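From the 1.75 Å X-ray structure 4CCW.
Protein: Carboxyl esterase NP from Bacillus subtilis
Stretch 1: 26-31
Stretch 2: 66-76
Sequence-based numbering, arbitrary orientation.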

# COMPACT_ATOMS: atom_id res chain seq x y z
N SER A 26 0.13 -5.91 17.74
CA SER A 26 -0.58 -5.67 18.99
C SER A 26 -1.35 -4.34 18.98
O SER A 26 -2.17 -4.09 19.86
CB SER A 26 0.37 -5.74 20.19
OG SER A 26 1.18 -4.59 20.27
N LEU A 27 -1.06 -3.50 17.97
CA LEU A 27 -1.80 -2.25 17.75
C LEU A 27 -3.11 -2.46 16.99
O LEU A 27 -3.88 -1.51 16.79
CB LEU A 27 -0.93 -1.23 17.00
CG LEU A 27 0.46 -0.85 17.53
CD1 LEU A 27 1.18 0.05 16.54
CD2 LEU A 27 0.40 -0.21 18.91
N TRP A 28 -3.34 -3.71 16.55
CA TRP A 28 -4.55 -4.11 15.83
C TRP A 28 -5.67 -4.24 16.84
O TRP A 28 -5.60 -5.09 17.74
CB TRP A 28 -4.30 -5.45 15.17
CG TRP A 28 -4.94 -5.67 13.82
CD1 TRP A 28 -6.15 -6.30 13.55
CD2 TRP A 28 -4.38 -5.33 12.50
NE1 TRP A 28 -6.39 -6.35 12.20
CE2 TRP A 28 -5.36 -5.78 11.51
CE3 TRP A 28 -3.21 -4.70 12.07
CZ2 TRP A 28 -5.16 -5.60 10.15
CZ3 TRP A 28 -3.03 -4.53 10.69
CH2 TRP A 28 -3.98 -4.97 9.75
N PRO A 29 -6.73 -3.40 16.73
CA PRO A 29 -7.76 -3.38 17.78
C PRO A 29 -8.92 -4.34 17.54
O PRO A 29 -9.98 -4.20 18.16
CB PRO A 29 -8.27 -1.94 17.72
CG PRO A 29 -8.08 -1.53 16.30
CD PRO A 29 -6.98 -2.37 15.70
N VAL A 30 -8.73 -5.32 16.66
CA VAL A 30 -9.75 -6.32 16.38
C VAL A 30 -9.11 -7.70 16.22
O VAL A 30 -7.91 -7.79 16.01
CB VAL A 30 -10.60 -5.91 15.15
CG1 VAL A 30 -9.86 -6.17 13.84
CG2 VAL A 30 -11.95 -6.61 15.16
N ARG A 31 -9.90 -8.76 16.35
CA ARG A 31 -9.38 -10.12 16.19
C ARG A 31 -8.89 -10.33 14.76
O ARG A 31 -9.60 -10.03 13.79
CB ARG A 31 -10.43 -11.17 16.54
CG ARG A 31 -9.83 -12.41 17.18
CD ARG A 31 -10.65 -13.68 17.00
NE ARG A 31 -12.09 -13.49 17.22
CZ ARG A 31 -13.03 -13.72 16.30
NH1 ARG A 31 -12.70 -14.15 15.09
NH2 ARG A 31 -14.30 -13.51 16.60
N SER A 66 4.72 -2.18 5.47
CA SER A 66 3.99 -3.45 5.69
C SER A 66 2.49 -3.29 5.96
O SER A 66 1.97 -2.18 6.14
CB SER A 66 4.64 -4.31 6.81
OG SER A 66 4.19 -3.92 8.09
N SER A 67 1.80 -4.43 6.05
CA SER A 67 0.37 -4.46 6.35
C SER A 67 0.02 -3.97 7.75
O SER A 67 -1.14 -3.65 8.03
CB SER A 67 -0.16 -5.87 6.17
OG SER A 67 -0.19 -6.20 4.79
N THR A 68 1.01 -3.91 8.65
CA THR A 68 0.76 -3.48 10.02
C THR A 68 0.32 -2.01 10.09
O THR A 68 -0.20 -1.59 11.14
CB THR A 68 1.99 -3.66 10.92
OG1 THR A 68 3.05 -2.81 10.43
CG2 THR A 68 2.44 -5.11 10.96
N MET A 69 0.52 -1.25 9.01
CA MET A 69 0.20 0.19 8.98
C MET A 69 -1.30 0.48 9.09
O MET A 69 -1.67 1.61 9.37
CB MET A 69 0.75 0.89 7.74
CG MET A 69 0.07 0.52 6.43
SD MET A 69 0.49 1.69 5.11
CE MET A 69 -0.65 3.04 5.41
N TRP A 70 -2.13 -0.52 8.85
CA TRP A 70 -3.59 -0.33 8.82
C TRP A 70 -4.27 -0.28 10.17
O TRP A 70 -5.51 -0.27 10.25
CB TRP A 70 -4.25 -1.38 7.94
CG TRP A 70 -3.79 -1.36 6.50
CD1 TRP A 70 -3.10 -2.35 5.81
CD2 TRP A 70 -3.99 -0.27 5.52
NE1 TRP A 70 -2.84 -1.95 4.51
CE2 TRP A 70 -3.37 -0.72 4.28
CE3 TRP A 70 -4.60 0.98 5.57
CZ2 TRP A 70 -3.37 0.07 3.12
CZ3 TRP A 70 -4.60 1.76 4.40
CH2 TRP A 70 -3.99 1.31 3.21
N TYR A 71 -3.49 -0.22 11.26
CA TYR A 71 -4.07 -0.24 12.61
C TYR A 71 -5.10 0.87 12.92
O TYR A 71 -6.01 0.63 13.72
CB TYR A 71 -3.00 -0.35 13.72
CG TYR A 71 -2.10 0.86 13.87
CD1 TYR A 71 -2.48 1.94 14.66
CD2 TYR A 71 -0.86 0.92 13.22
CE1 TYR A 71 -1.67 3.06 14.79
CE2 TYR A 71 -0.03 2.02 13.36
CZ TYR A 71 -0.44 3.09 14.13
OH TYR A 71 0.37 4.19 14.26
N PRO A 72 -4.98 2.07 12.30
CA PRO A 72 -5.96 3.13 12.60
C PRO A 72 -7.27 3.00 11.83
O PRO A 72 -8.20 3.78 12.07
CB PRO A 72 -5.26 4.41 12.14
CG PRO A 72 -3.85 4.03 11.81
CD PRO A 72 -3.88 2.58 11.46
N ASN A 73 -7.34 2.05 10.92
CA ASN A 73 -8.44 1.99 9.96
C ASN A 73 -9.19 0.69 10.06
O ASN A 73 -10.35 0.60 9.66
CB ASN A 73 -7.90 2.13 8.52
CG ASN A 73 -6.80 3.16 8.40
OD1 ASN A 73 -5.62 2.80 8.33
ND2 ASN A 73 -7.17 4.44 8.41
N ILE A 74 -8.52 -0.33 10.59
CA ILE A 74 -9.02 -1.69 10.48
C ILE A 74 -10.28 -1.97 11.33
O ILE A 74 -11.11 -2.78 10.93
CB ILE A 74 -7.90 -2.73 10.75
CG1 ILE A 74 -8.34 -4.14 10.29
CG2 ILE A 74 -7.49 -2.74 12.22
CD1 ILE A 74 -8.52 -4.27 8.79
N ALA A 75 -10.43 -1.30 12.47
CA ALA A 75 -11.64 -1.49 13.30
C ALA A 75 -12.91 -1.07 12.56
O ALA A 75 -13.92 -1.79 12.59
CB ALA A 75 -11.53 -0.76 14.63
N ASP A 76 -12.86 0.09 11.90
CA ASP A 76 -13.97 0.59 11.09
C ASP A 76 -14.19 -0.26 9.83
O ASP A 76 -15.31 -0.73 9.59
CB ASP A 76 -13.75 2.06 10.68
CG ASP A 76 -14.13 3.06 11.76
OD1 ASP A 76 -14.81 2.69 12.75
OD2 ASP A 76 -13.76 4.24 11.61

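No hydrogen bond joins the two stretches; the 438 Å² they bury, summed over both sides, is mainly van der Waals packing, and two CH-pi contacts give it its clearest geometry. In the first, CG2 of I74 lies 3.8 Å from the centroid of the five-membered ring of W28 and only 12° off the ring normal, which places the methyl squarely over a face. In the second the roles are exchanged: CD1 of L27 sits 4.0 Å from the centroid of the Y71 ring, 14° off its normal.

Apolar side-chain packing extends these contacts. CG2 of I74 also meets CD of P29 at 3.5 Å, so one methyl serves both the indole and the proline ring, while CG1 of I74 approaches CZ2 of W28, again at 3.5 Å. Farther along, CG of P29 reaches CB of A75 at 3.9 Å.

Side chain also meets backbone. The CA-to-CB bond of W28 points sideways, yet the far end of its indole comes nearer to the second stretch, bringing CZ3 within 3.4 Å of S67 O, near the ring plane. Within the 3-10 segment, S67 O accepts a weak hydrogen bond from W70 N at 3.4 Å. L27 O touches CB of Y71 at 3.4 Å, a van der Waals approach.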